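Local coordinates for protein glycosyltransferase (Streptomyces halstedii, PDB 3WAD) that belongs to the GT-B clan of glycosyltransferases, folding into two domains that each hold a parallel beta-sheet flanked by helices, at residues 101-106 against 132-137; 152-157 against 347-352; 159-164 against 193-198; 237-240 against 246-249; 272-277 against 297-302. All coordinates share one frame; numbering follows the deposited sequence.

Contact 1. Residues 101-106 against 132-137; sequences QIYEYM and LTYAGP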
# COMPACT_ATOMS: atom_id res chain seq x y z
N GLN B 101 -24.52 -1.11 22.46
CA GLN B 101 -24.68 -2.56 22.26
C GLN B 101 -24.22 -3.00 20.91
O GLN B 101 -23.52 -3.99 20.78
CB GLN B 101 -26.11 -3.00 22.51
CG GLN B 101 -26.30 -2.87 23.97
CD GLN B 101 -27.67 -3.19 24.42
OE1 GLN B 101 -28.64 -3.14 23.66
NE2 GLN B 101 -27.78 -3.49 25.72
N ILE B 102 -24.64 -2.27 19.88
CA ILE B 102 -24.19 -2.56 18.54
C ILE B 102 -22.64 -2.50 18.40
O ILE B 102 -22.01 -3.33 17.70
CB ILE B 102 -24.83 -1.55 17.60
CG1 ILE B 102 -26.33 -1.81 17.57
CG2 ILE B 102 -24.16 -1.63 16.20
CD1 ILE B 102 -27.19 -0.64 17.00
N TYR B 103 -22.03 -1.52 19.04
CA TYR B 103 -20.60 -1.32 18.80
C TYR B 103 -19.84 -2.37 19.58
O TYR B 103 -18.80 -2.81 19.15
CB TYR B 103 -20.15 0.10 19.17
CG TYR B 103 -20.66 1.19 18.20
CD1 TYR B 103 -21.08 0.87 16.89
CD2 TYR B 103 -20.72 2.56 18.62
CE1 TYR B 103 -21.55 1.86 16.02
CE2 TYR B 103 -21.22 3.58 17.73
CZ TYR B 103 -21.60 3.22 16.43
OH TYR B 103 -22.06 4.20 15.54
N GLU B 104 -20.42 -2.80 20.70
CA GLU B 104 -19.85 -3.90 21.43
C GLU B 104 -19.79 -5.16 20.58
O GLU B 104 -18.76 -5.86 20.56
CB GLU B 104 -20.59 -4.18 22.73
CG GLU B 104 -20.02 -5.46 23.43
CD GLU B 104 -18.64 -5.25 24.03
OE1 GLU B 104 -18.09 -4.08 24.09
OE2 GLU B 104 -18.08 -6.31 24.45
N TYR B 105 -20.93 -5.47 19.93
CA TYR B 105 -21.04 -6.57 18.98
C TYR B 105 -19.93 -6.51 17.90
O TYR B 105 -19.40 -7.54 17.51
CB TYR B 105 -22.41 -6.49 18.30
CG TYR B 105 -22.68 -7.62 17.37
CD1 TYR B 105 -23.41 -8.74 17.81
CD2 TYR B 105 -22.25 -7.57 16.06
CE1 TYR B 105 -23.69 -9.80 16.93
CE2 TYR B 105 -22.49 -8.63 15.18
CZ TYR B 105 -23.20 -9.73 15.63
OH TYR B 105 -23.48 -10.72 14.76
N MET B 106 -19.66 -5.32 17.40
CA MET B 106 -18.69 -5.06 16.34
C MET B 106 -17.22 -5.12 16.78
O MET B 106 -16.34 -5.20 15.90
CB MET B 106 -18.95 -3.68 15.68
CG MET B 106 -20.12 -3.74 14.76
SD MET B 106 -20.84 -2.10 14.53
CE MET B 106 -19.44 -1.18 13.87
N LEU B 132 -15.70 3.66 14.82
CA LEU B 132 -16.67 2.68 15.25
C LEU B 132 -16.03 1.49 15.95
O LEU B 132 -16.74 0.52 16.24
CB LEU B 132 -17.48 2.18 14.03
CG LEU B 132 -18.34 3.27 13.38
CD1 LEU B 132 -19.42 2.65 12.41
CD2 LEU B 132 -19.04 4.14 14.39
N THR B 133 -14.70 1.52 16.14
CA THR B 133 -14.03 0.32 16.64
C THR B 133 -13.50 0.47 18.12
O THR B 133 -12.31 0.72 18.33
CB THR B 133 -12.84 -0.07 15.64
OG1 THR B 133 -13.39 -0.22 14.31
CG2 THR B 133 -12.23 -1.42 16.07
N TYR B 134 -14.35 0.25 19.08
CA TYR B 134 -14.05 0.64 20.48
C TYR B 134 -13.12 -0.31 21.25
O TYR B 134 -12.82 -0.07 22.43
CB TYR B 134 -15.35 0.94 21.28
CG TYR B 134 -15.81 2.38 21.05
CD1 TYR B 134 -16.60 2.74 19.93
CD2 TYR B 134 -15.33 3.40 21.88
CE1 TYR B 134 -16.96 4.06 19.71
CE2 TYR B 134 -15.69 4.70 21.68
CZ TYR B 134 -16.50 5.03 20.59
OH TYR B 134 -16.80 6.38 20.44
N ALA B 135 -12.66 -1.38 20.63
CA ALA B 135 -11.46 -2.02 21.15
C ALA B 135 -10.17 -1.11 21.16
O ALA B 135 -9.33 -1.19 22.09
CB ALA B 135 -11.22 -3.33 20.38
N GLY B 136 -10.05 -0.25 20.14
CA GLY B 136 -8.94 0.70 19.96
C GLY B 136 -8.51 1.43 21.25
O GLY B 136 -7.33 1.29 21.71
N PRO B 137 -9.43 2.24 21.83
CA PRO B 137 -9.08 3.02 23.03
C PRO B 137 -8.81 2.15 24.28
O PRO B 137 -8.03 2.58 25.07
CB PRO B 137 -10.30 3.97 23.24
CG PRO B 137 -11.48 3.24 22.58
CD PRO B 137 -10.82 2.51 21.37
O HOH W 1 -16.86 -0.91 18.50
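L132 and Y103 bury the most surface in this contact, and one methyl group does most of the touching. L132 CD2 lies 3.2 Å from Y103 OH and 3.4 Å from Y103 CZ, which places the leucine at the phenol end of the tyrosine and away from its CB. M106, three residues further along helix 89-106, reaches the same leucine nearer its backbone, at CB. Its CE stands 3.9 Å from L132 CB, and the bend in the methionine chain at the thioether (chi3 59°) is what brings that methyl over, while M106 SD lies in the plane of the Y103 ring at its edge. Y134 adds a looser contact, with its CE1 4.2 Å from Y103 CD2.

The polar link runs through one water. It donates to Y103 O at 2.8 Å and to L132 O at 2.7 Å, and it accepts from Y134 N at 2.8 Å. W183 of helix 179-188 also packs on Y103, and W157 meets that ring edge-to-face. The direct contact is mainly apolar, though the Y103 hydroxyl lies against a leucine methyl, while a three-bonded water satisfies backbone groups of both segments and ties helix 89-106 to the loop entering helix 135-141.

Contact 2. Residues 152-157 against 347-352; sequences FGLDQW and GYVAER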
# COMPACT_ATOMS: atom_id res chain seq x y z
N PHE B 152 -14.62 8.69 9.53
CA PHE B 152 -14.80 8.06 8.21
C PHE B 152 -15.92 8.85 7.47
O PHE B 152 -16.34 8.50 6.35
CB PHE B 152 -15.15 6.55 8.44
CG PHE B 152 -16.40 6.35 9.23
CD1 PHE B 152 -17.66 6.48 8.58
CD2 PHE B 152 -16.35 6.13 10.59
CE1 PHE B 152 -18.83 6.38 9.34
CE2 PHE B 152 -17.45 6.04 11.31
CZ PHE B 152 -18.72 6.16 10.70
N GLY B 153 -16.36 9.96 8.07
CA GLY B 153 -17.29 10.94 7.42
C GLY B 153 -17.37 12.03 8.48
O GLY B 153 -16.44 12.22 9.27
N LEU B 154 -18.51 12.71 8.57
CA LEU B 154 -18.74 13.60 9.70
C LEU B 154 -18.84 12.95 11.08
O LEU B 154 -19.13 11.76 11.23
CB LEU B 154 -20.00 14.46 9.43
CG LEU B 154 -20.17 15.21 8.10
CD1 LEU B 154 -21.47 16.11 8.18
CD2 LEU B 154 -19.00 16.05 7.62
N ASP B 155 -18.56 13.73 12.11
CA ASP B 155 -18.50 13.20 13.46
C ASP B 155 -19.88 13.26 14.15
O ASP B 155 -20.07 14.04 15.08
CB ASP B 155 -17.44 13.96 14.26
CG ASP B 155 -17.12 13.29 15.57
OD1 ASP B 155 -17.55 12.12 15.89
OD2 ASP B 155 -16.39 13.96 16.32
N GLN B 156 -20.83 12.43 13.67
CA GLN B 156 -22.15 12.36 14.26
C GLN B 156 -22.04 12.06 15.74
O GLN B 156 -22.80 12.58 16.57
CB GLN B 156 -22.97 11.24 13.60
CG GLN B 156 -23.30 11.44 12.13
CD GLN B 156 -24.24 12.61 11.82
OE1 GLN B 156 -24.51 13.48 12.66
NE2 GLN B 156 -24.78 12.61 10.56
N TRP B 157 -21.12 11.15 16.08
CA TRP B 157 -21.06 10.66 17.45
C TRP B 157 -20.55 11.77 18.34
O TRP B 157 -21.07 11.95 19.44
CB TRP B 157 -20.09 9.47 17.51
CG TRP B 157 -20.05 8.64 18.79
CD1 TRP B 157 -19.03 8.60 19.71
CD2 TRP B 157 -21.02 7.66 19.21
NE1 TRP B 157 -19.33 7.68 20.70
CE2 TRP B 157 -20.53 7.09 20.42
CE3 TRP B 157 -22.28 7.29 18.75
CZ2 TRP B 157 -21.23 6.09 21.12
CZ3 TRP B 157 -23.00 6.26 19.43
CH2 TRP B 157 -22.45 5.68 20.62
N GLY B 347 -27.14 12.92 3.77
CA GLY B 347 -28.18 13.96 3.58
C GLY B 347 -27.59 15.34 3.87
O GLY B 347 -27.69 16.29 3.10
N TYR B 348 -26.88 15.40 4.98
CA TYR B 348 -26.40 16.64 5.53
C TYR B 348 -25.23 17.15 4.70
O TYR B 348 -25.18 18.33 4.37
CB TYR B 348 -26.02 16.45 6.99
CG TYR B 348 -25.41 17.70 7.59
CD1 TYR B 348 -26.17 18.49 8.43
CD2 TYR B 348 -24.08 18.08 7.32
CE1 TYR B 348 -25.63 19.60 9.01
CE2 TYR B 348 -23.53 19.18 7.89
CZ TYR B 348 -24.33 19.95 8.72
OH TYR B 348 -23.83 21.04 9.33
N VAL B 349 -24.33 16.26 4.31
CA VAL B 349 -23.22 16.65 3.43
C VAL B 349 -23.75 17.02 2.04
O VAL B 349 -23.24 17.94 1.40
CB VAL B 349 -22.21 15.55 3.33
CG1 VAL B 349 -21.18 15.82 2.18
CG2 VAL B 349 -21.49 15.38 4.71
N ALA B 350 -24.79 16.31 1.57
CA ALA B 350 -25.36 16.66 0.25
C ALA B 350 -25.79 18.15 0.20
O ALA B 350 -25.48 18.87 -0.76
CB ALA B 350 -26.51 15.75 -0.15
N GLU B 351 -26.41 18.62 1.27
CA GLU B 351 -26.90 20.01 1.31
C GLU B 351 -25.76 20.98 1.35
O GLU B 351 -25.84 22.01 0.70
CB GLU B 351 -27.76 20.20 2.52
CG GLU B 351 -28.87 21.17 2.38
CD GLU B 351 -29.91 20.75 3.42
OE1 GLU B 351 -29.89 19.51 3.71
OE2 GLU B 351 -30.66 21.60 3.98
N ARG B 352 -24.67 20.63 2.07
CA ARG B 352 -23.46 21.47 2.07
C ARG B 352 -22.88 21.69 0.66
O ARG B 352 -22.58 22.79 0.28
CB ARG B 352 -22.42 20.90 3.06
CG ARG B 352 -22.34 21.67 4.41
CD ARG B 352 -23.47 21.38 5.35
NE ARG B 352 -24.65 22.23 5.12
CZ ARG B 352 -25.89 21.89 5.47
NH1 ARG B 352 -26.11 20.75 6.09
NH2 ARG B 352 -26.91 22.70 5.23
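L154 drives its side chain against helix 346-355, meeting Y348 and V349 together. The tight part centres on one branch: L154 CD1 is 3.4 Å from Y348 CD2 and 3.5 Å from V349 CG2. L154 CG follows at 3.6 Å from V349 CG2. The leucine side chain crosses the tyrosine at about a right angle, and its CD1 lies nearest to CD2 and CE2 of the ring. With CG1 of V349 anti to the backbone N (chi1 168°), CG2 stands beside that N, opposite the carbonyl carbon, and is the methyl that meets L154. M213 packs on both L154 and V349, adding to this buried cluster.

Away from the atoms that L154 touches, Y348 is partly exposed to solvent, and there R352 folds back so that its NH1 stands 3.0 Å above the plane of the Y348 ring, over the ring centre. Polar anchors just before the helix hold the leucine backbone: D345 OD1 accepts from L154 N, and W344 NE1 donates to L154 O. A loop that follows strand 147-150 of one sheet thereby meets a helix that precedes strand 359-361 of the other, a meeting of two Rossmann-like domains across their interface that is typical of the GT-B fold.

Contact 3. Residues 159-164 against 193-198; sequences RMRDHF and VAFTES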
# COMPACT_ATOMS: atom_id res chain seq x y z
N ARG B 159 -20.65 15.10 17.72
CA ARG B 159 -21.78 16.06 17.74
C ARG B 159 -22.88 15.70 18.78
O ARG B 159 -23.30 16.53 19.62
CB ARG B 159 -22.38 16.18 16.33
CG ARG B 159 -23.59 17.14 16.24
CD ARG B 159 -24.24 17.09 14.84
NE ARG B 159 -24.82 15.78 14.55
CZ ARG B 159 -26.02 15.35 14.97
NH1 ARG B 159 -26.82 16.14 15.71
NH2 ARG B 159 -26.43 14.12 14.60
N MET B 160 -23.34 14.45 18.79
CA MET B 160 -24.30 14.07 19.79
C MET B 160 -23.62 14.07 21.18
O MET B 160 -24.28 14.31 22.20
CB MET B 160 -24.83 12.63 19.52
CG MET B 160 -25.48 12.45 18.13
SD MET B 160 -27.21 12.89 18.24
CE MET B 160 -27.89 11.25 18.38
N ARG B 161 -22.35 13.66 21.24
CA ARG B 161 -21.73 13.53 22.57
C ARG B 161 -21.57 14.92 23.26
O ARG B 161 -21.73 15.05 24.47
CB ARG B 161 -20.36 12.85 22.48
CG ARG B 161 -19.71 12.77 23.86
CD ARG B 161 -20.51 11.83 24.70
NE ARG B 161 -19.78 11.37 25.89
CZ ARG B 161 -20.30 10.69 26.89
NH1 ARG B 161 -21.57 10.25 26.83
NH2 ARG B 161 -19.53 10.33 27.95
N ASP B 162 -21.23 15.90 22.46
CA ASP B 162 -21.12 17.29 22.97
C ASP B 162 -22.44 17.77 23.53
O ASP B 162 -22.46 18.28 24.68
CB ASP B 162 -20.61 18.21 21.91
CG ASP B 162 -19.15 18.02 21.67
OD1 ASP B 162 -18.44 17.34 22.49
OD2 ASP B 162 -18.72 18.52 20.62
N HIS B 163 -23.52 17.57 22.77
CA HIS B 163 -24.86 17.94 23.22
C HIS B 163 -25.14 17.22 24.52
O HIS B 163 -25.57 17.86 25.48
CB HIS B 163 -25.97 17.51 22.25
CG HIS B 163 -26.17 18.41 21.08
ND1 HIS B 163 -26.76 19.66 21.17
CD2 HIS B 163 -25.94 18.21 19.75
CE1 HIS B 163 -26.81 20.21 19.97
NE2 HIS B 163 -26.33 19.35 19.09
N PHE B 164 -24.94 15.89 24.53
CA PHE B 164 -25.20 15.10 25.71
C PHE B 164 -24.43 15.56 26.93
O PHE B 164 -24.98 15.56 28.07
CB PHE B 164 -24.86 13.62 25.49
CG PHE B 164 -25.29 12.73 26.60
CD1 PHE B 164 -26.63 12.41 26.75
CD2 PHE B 164 -24.38 12.19 27.47
CE1 PHE B 164 -27.06 11.52 27.72
CE2 PHE B 164 -24.79 11.32 28.49
CZ PHE B 164 -26.13 10.98 28.62
N VAL B 193 -8.66 -0.82 32.82
CA VAL B 193 -8.78 0.49 32.13
C VAL B 193 -9.99 1.13 32.73
O VAL B 193 -11.14 0.54 32.83
CB VAL B 193 -8.95 0.35 30.57
CG1 VAL B 193 -9.31 1.66 29.87
CG2 VAL B 193 -7.71 -0.18 29.94
N ALA B 194 -9.73 2.36 33.17
CA ALA B 194 -10.74 3.14 33.90
C ALA B 194 -11.50 3.95 32.88
O ALA B 194 -10.87 4.46 31.95
CB ALA B 194 -10.02 4.09 34.92
N PHE B 195 -12.82 4.14 33.04
CA PHE B 195 -13.47 5.17 32.18
C PHE B 195 -12.87 6.57 32.27
O PHE B 195 -12.81 7.14 33.36
CB PHE B 195 -14.97 5.26 32.39
CG PHE B 195 -15.62 6.24 31.47
CD1 PHE B 195 -15.81 5.91 30.09
CD2 PHE B 195 -15.96 7.55 31.93
CE1 PHE B 195 -16.37 6.84 29.20
CE2 PHE B 195 -16.55 8.49 31.03
CZ PHE B 195 -16.74 8.14 29.67
N THR B 196 -12.39 7.12 31.15
CA THR B 196 -12.16 8.55 31.01
C THR B 196 -12.96 8.96 29.79
O THR B 196 -13.28 8.09 28.95
CB THR B 196 -10.71 8.87 30.64
OG1 THR B 196 -10.26 7.95 29.60
CG2 THR B 196 -9.78 8.76 31.86
N GLU B 197 -13.18 10.26 29.62
CA GLU B 197 -13.89 10.77 28.47
C GLU B 197 -13.07 10.54 27.18
O GLU B 197 -13.59 10.44 26.08
CB GLU B 197 -14.26 12.24 28.67
CG GLU B 197 -15.06 12.90 27.51
CD GLU B 197 -16.48 12.29 27.25
OE1 GLU B 197 -17.01 11.56 28.11
OE2 GLU B 197 -17.09 12.57 26.17
N SER B 198 -11.77 10.41 27.34
CA SER B 198 -10.93 10.21 26.20
C SER B 198 -11.17 8.80 25.61
O SER B 198 -10.83 8.56 24.46
CB SER B 198 -9.48 10.43 26.62
OG SER B 198 -9.17 9.33 27.44
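The guanidinium of R161 and the carboxylate of E197 lie nearly in one plane, 8° apart, and meet edge to edge. Both carboxylate oxygens sit at the guanidinium edge, while F195 CZ approaches obliquely, 3.9 Å from R161 NH2. The grip is side-on and twofold: R161 NE donates to E197 OE2 at 3.0 Å, and R161 NH2 donates to E197 OE1 at 2.8 Å. With N-H...O angles of 163° and 162°, both bonds are close to straight, and each oxygen uses its syn lone pair. This paired salt bridge should resist rotation of either flat group.

The two side chains come from opposite directions with a similar shape, each having an extended first torsion and a bend at the second, which turns the charged ends to face one another. Outside the pair, R161 NH2 also forms a salt bridge with D178, and E197 OE2 accepts from N165 ND2, so the ion pair is part of a wider polar network. R161 projects from helix 156-168 and touches F96 of helix 89-106, L180 of helix 179-188 and V200 of helix 198-201. F195 packs on the last two of these helices, and the salt bridge ties the loop between them to helix 156-168.

Contact 4. Residues 237-240 against 246-249; sequences DWLR and PRVC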
# COMPACT_ATOMS: atom_id res chain seq x y z
N ASP B 237 -9.30 -1.58 -20.98
CA ASP B 237 -8.89 -1.07 -22.27
C ASP B 237 -9.68 0.17 -22.62
O ASP B 237 -9.16 1.16 -23.11
CB ASP B 237 -9.15 -2.13 -23.33
CG ASP B 237 -7.96 -3.06 -23.55
OD1 ASP B 237 -8.12 -4.14 -24.15
OD2 ASP B 237 -6.85 -2.70 -23.12
N TRP B 238 -10.97 0.13 -22.37
CA TRP B 238 -11.84 1.17 -22.85
C TRP B 238 -11.55 2.52 -22.17
O TRP B 238 -11.68 3.58 -22.81
CB TRP B 238 -13.29 0.69 -22.74
CG TRP B 238 -13.71 0.50 -21.36
CD1 TRP B 238 -13.81 -0.68 -20.67
CD2 TRP B 238 -14.08 1.55 -20.45
NE1 TRP B 238 -14.25 -0.43 -19.38
CE2 TRP B 238 -14.41 0.93 -19.23
CE3 TRP B 238 -14.18 2.95 -20.57
CZ2 TRP B 238 -14.84 1.66 -18.13
CZ3 TRP B 238 -14.60 3.67 -19.48
CH2 TRP B 238 -14.92 3.02 -18.26
N LEU B 239 -11.13 2.50 -20.89
CA LEU B 239 -10.60 3.71 -20.21
C LEU B 239 -9.29 4.23 -20.79
O LEU B 239 -8.90 5.37 -20.54
CB LEU B 239 -10.40 3.48 -18.71
CG LEU B 239 -11.46 4.03 -17.77
CD1 LEU B 239 -11.13 3.75 -16.35
CD2 LEU B 239 -11.62 5.50 -17.99
N ARG B 240 -8.60 3.42 -21.56
CA ARG B 240 -7.26 3.80 -21.97
C ARG B 240 -7.31 4.70 -23.19
O ARG B 240 -6.36 5.45 -23.46
CB ARG B 240 -6.36 2.57 -22.17
CG ARG B 240 -5.66 2.15 -20.87
CD ARG B 240 -5.74 0.62 -20.56
NE ARG B 240 -4.67 -0.25 -21.08
CZ ARG B 240 -3.70 0.08 -21.94
NH1 ARG B 240 -3.60 1.29 -22.48
NH2 ARG B 240 -2.79 -0.84 -22.27
N PRO B 246 -18.00 14.42 -23.59
CA PRO B 246 -18.25 14.41 -22.12
C PRO B 246 -18.69 13.05 -21.54
O PRO B 246 -19.36 12.29 -22.21
CB PRO B 246 -19.34 15.46 -21.95
CG PRO B 246 -19.07 16.42 -23.09
CD PRO B 246 -18.68 15.55 -24.24
N ARG B 247 -18.26 12.75 -20.32
CA ARG B 247 -18.57 11.46 -19.69
C ARG B 247 -19.32 11.77 -18.42
O ARG B 247 -19.08 12.82 -17.82
CB ARG B 247 -17.30 10.77 -19.30
CG ARG B 247 -17.18 9.39 -19.72
CD ARG B 247 -15.69 9.05 -19.79
NE ARG B 247 -15.37 8.41 -21.07
CZ ARG B 247 -14.18 7.93 -21.43
NH1 ARG B 247 -13.14 7.96 -20.61
NH2 ARG B 247 -14.06 7.39 -22.62
N VAL B 248 -20.19 10.86 -18.01
CA VAL B 248 -20.86 10.98 -16.73
C VAL B 248 -20.77 9.61 -16.09
O VAL B 248 -20.85 8.59 -16.77
CB VAL B 248 -22.34 11.40 -16.87
CG1 VAL B 248 -23.12 11.20 -15.56
CG2 VAL B 248 -22.41 12.90 -17.30
N CYS B 249 -20.60 9.61 -14.76
CA CYS B 249 -20.38 8.43 -14.04
C CYS B 249 -21.62 8.26 -13.21
O CYS B 249 -22.01 9.14 -12.48
CB CYS B 249 -19.10 8.58 -13.19
SG CYS B 249 -19.02 7.22 -12.04
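Where L239 and R247 meet, the short turn carrying the leucine is closed by a backbone bond of 2.8 Å from R240 N to D237 O. This weakly bonded helix, 237-240, packs beside the six-stranded parallel sheet of the second Rossmann-like domain of the GT-B fold. R247 opens strand 247-251, an inner strand of that sheet, whose neighbours are 279-283 and 314-319; backbone bonds join V248 to D279 and V281 on one side, and R247 to A315 on the other.

The direct contact is light. R247 sends its buried side chain out toward the helix, and the chain bends at its third torsion (chi3 -131°) before the guanidinium. R247 NH1 then comes within 3.9 Å of L239 CD2, the two side chains crossing obliquely. W238 O remains 4.5 Å from R247 NH2, which is no more than loose packing. The same NH1 makes a weak hydrogen bond to S313 OG, so a polar partner comes from just before strand 314-319. L239 also lies on A309 and L310 of helix 307-310, and L310 touches R247 as well, giving both residues a common apolar neighbour.

R240 faces another way, where its NH2 donates to P52 O of the second subunit. Within the helix, L239 CG stands over one face of the W238 indole, 3.5 Å above the ring plane and offset toward its rim.

Contact 5. Residues 272-277 against 297-302; sequences AVADID and DNVRAV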
# COMPACT_ATOMS: atom_id res chain seq x y z
N ALA B 272 -33.99 7.67 -18.98
CA ALA B 272 -34.03 9.12 -18.73
C ALA B 272 -32.64 9.71 -18.43
O ALA B 272 -32.19 10.69 -19.06
CB ALA B 272 -34.98 9.45 -17.63
N VAL B 273 -31.98 9.08 -17.47
CA VAL B 273 -30.65 9.46 -17.06
C VAL B 273 -29.70 9.46 -18.25
O VAL B 273 -28.91 10.40 -18.42
CB VAL B 273 -30.16 8.53 -15.92
CG1 VAL B 273 -28.81 8.93 -15.52
CG2 VAL B 273 -31.08 8.67 -14.73
N ALA B 274 -29.83 8.48 -19.14
CA ALA B 274 -28.98 8.49 -20.35
C ALA B 274 -29.33 9.56 -21.41
O ALA B 274 -28.57 9.83 -22.33
CB ALA B 274 -28.93 7.08 -20.98
N ASP B 275 -30.49 10.19 -21.29
CA ASP B 275 -30.96 11.08 -22.37
C ASP B 275 -30.34 12.47 -22.22
O ASP B 275 -30.99 13.46 -21.93
CB ASP B 275 -32.49 11.05 -22.40
CG ASP B 275 -33.09 11.85 -23.55
OD1 ASP B 275 -32.39 12.04 -24.59
OD2 ASP B 275 -34.25 12.33 -23.35
N ILE B 276 -29.03 12.54 -22.43
CA ILE B 276 -28.24 13.71 -22.12
C ILE B 276 -27.08 13.78 -23.10
O ILE B 276 -26.74 12.82 -23.76
CB ILE B 276 -27.64 13.59 -20.65
CG1 ILE B 276 -26.64 12.41 -20.57
CG2 ILE B 276 -28.78 13.42 -19.62
CD1 ILE B 276 -25.41 12.72 -19.80
N ASP B 277 -26.44 14.91 -23.21
CA ASP B 277 -25.40 15.01 -24.21
C ASP B 277 -24.03 14.58 -23.69
O ASP B 277 -23.15 15.43 -23.53
CB ASP B 277 -25.36 16.42 -24.82
CG ASP B 277 -24.77 16.44 -26.23
OD1 ASP B 277 -24.46 15.34 -26.78
OD2 ASP B 277 -24.61 17.55 -26.78
N ASP B 297 -27.86 3.59 -26.06
CA ASP B 297 -26.70 3.52 -26.91
C ASP B 297 -25.45 3.97 -26.22
O ASP B 297 -24.42 3.33 -26.31
CB ASP B 297 -26.92 4.42 -28.13
CG ASP B 297 -27.74 3.75 -29.23
OD1 ASP B 297 -27.81 4.35 -30.35
OD2 ASP B 297 -28.27 2.62 -28.97
N ASN B 298 -25.56 5.12 -25.56
CA ASN B 298 -24.45 5.87 -25.01
C ASN B 298 -24.11 5.44 -23.56
O ASN B 298 -23.36 6.17 -22.87
CB ASN B 298 -24.83 7.35 -25.03
CG ASN B 298 -26.03 7.65 -24.13
OD1 ASN B 298 -26.90 6.80 -23.97
ND2 ASN B 298 -26.02 8.81 -23.47
N VAL B 299 -24.68 4.33 -23.10
CA VAL B 299 -24.41 3.76 -21.76
C VAL B 299 -23.46 2.57 -21.79
O VAL B 299 -23.79 1.57 -22.41
CB VAL B 299 -25.72 3.22 -21.05
CG1 VAL B 299 -25.44 2.55 -19.72
CG2 VAL B 299 -26.75 4.35 -20.87
N ARG B 300 -22.35 2.61 -21.05
CA ARG B 300 -21.55 1.39 -20.77
C ARG B 300 -21.80 0.86 -19.38
O ARG B 300 -21.58 1.56 -18.38
CB ARG B 300 -20.05 1.66 -20.94
CG ARG B 300 -19.17 0.46 -20.52
CD ARG B 300 -17.68 0.83 -20.59
NE ARG B 300 -17.34 1.57 -21.81
CZ ARG B 300 -16.87 0.99 -22.94
NH1 ARG B 300 -16.66 -0.33 -23.01
NH2 ARG B 300 -16.60 1.73 -24.01
N ALA B 301 -22.22 -0.37 -19.29
CA ALA B 301 -22.49 -0.96 -17.96
C ALA B 301 -21.26 -1.77 -17.54
O ALA B 301 -20.66 -2.45 -18.35
CB ALA B 301 -23.70 -1.81 -17.97
N VAL B 302 -20.86 -1.67 -16.28
CA VAL B 302 -19.55 -2.16 -15.85
C VAL B 302 -19.82 -2.60 -14.40
O VAL B 302 -20.57 -1.95 -13.71
CB VAL B 302 -18.61 -0.98 -16.00
CG1 VAL B 302 -18.04 -0.59 -14.71
CG2 VAL B 302 -17.67 -1.19 -17.16
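Two successive beta-alpha-beta units of the six-stranded Rossmann-like sheet come together here: helix 266-274, which leads to strand 279-283, meets the start of strand 299-302, the outermost strand on that side of the sheet within the chain. The central link joins N298 and A274. N298 ND2 donates to A274 O at 3.0 Å, with an N-H...O angle of 152°. The donor lies in the carbonyl plane on a lone pair, at a C=O...N angle of 138°, although the oxygen is somewhat tilted from the asparagine amide plane.

A274 O accepts a second bond, from I276 N at 2.8 Å. That bond spans the inverse gamma turn centred on D275, where the chain leaves the helix, so one carbonyl both shapes the turn and receives the asparagine. N298 CG occupies the crowded position between its own backbone N and carbonyl carbon (chi1 64°), from which the amide reaches back to the helix. Its ND2 also donates to A278 O, so the amide nitrogen holds backbone carbonyls on both sides of D275-D277.

Beside the polar link, A274 CB packs against V299 CG2 at 3.5 Å, tighter than a usual carbon contact, and lies 3.6 Å from N298 OD1. D275 forms a salt bridge with R377 of helix 369-381, and I276 packs on that helix. Backbone bonds from N298 and R300 to V280 carry the strand into the sheet. A helix packed against the strand that follows the next crossover is the alpha/beta layering of a Rossmann-like domain.

In the fold
The five contacts form two groups, one on each half of the molecule, with contact 2 joining the halves. Contacts 1 and 3 lie on the same side of the chain's centre, their own centres about 14 Å apart. Contacts 4 and 5 lie on the opposite side, about 12 Å apart between centres, and share the six-stranded sheet; W238 and R300 form a cation-pi pair between them. About 40 Å separates the centres of contacts 1 and 4. Contact 2 adjoins contact 3 along helix 156-168 and touches contact 1 through W157 and F152. In sequence, contact 1 closes first; contacts 3, 4 and 5 then follow in series inside the long loop that contact 2 closes between the two GT-B domains.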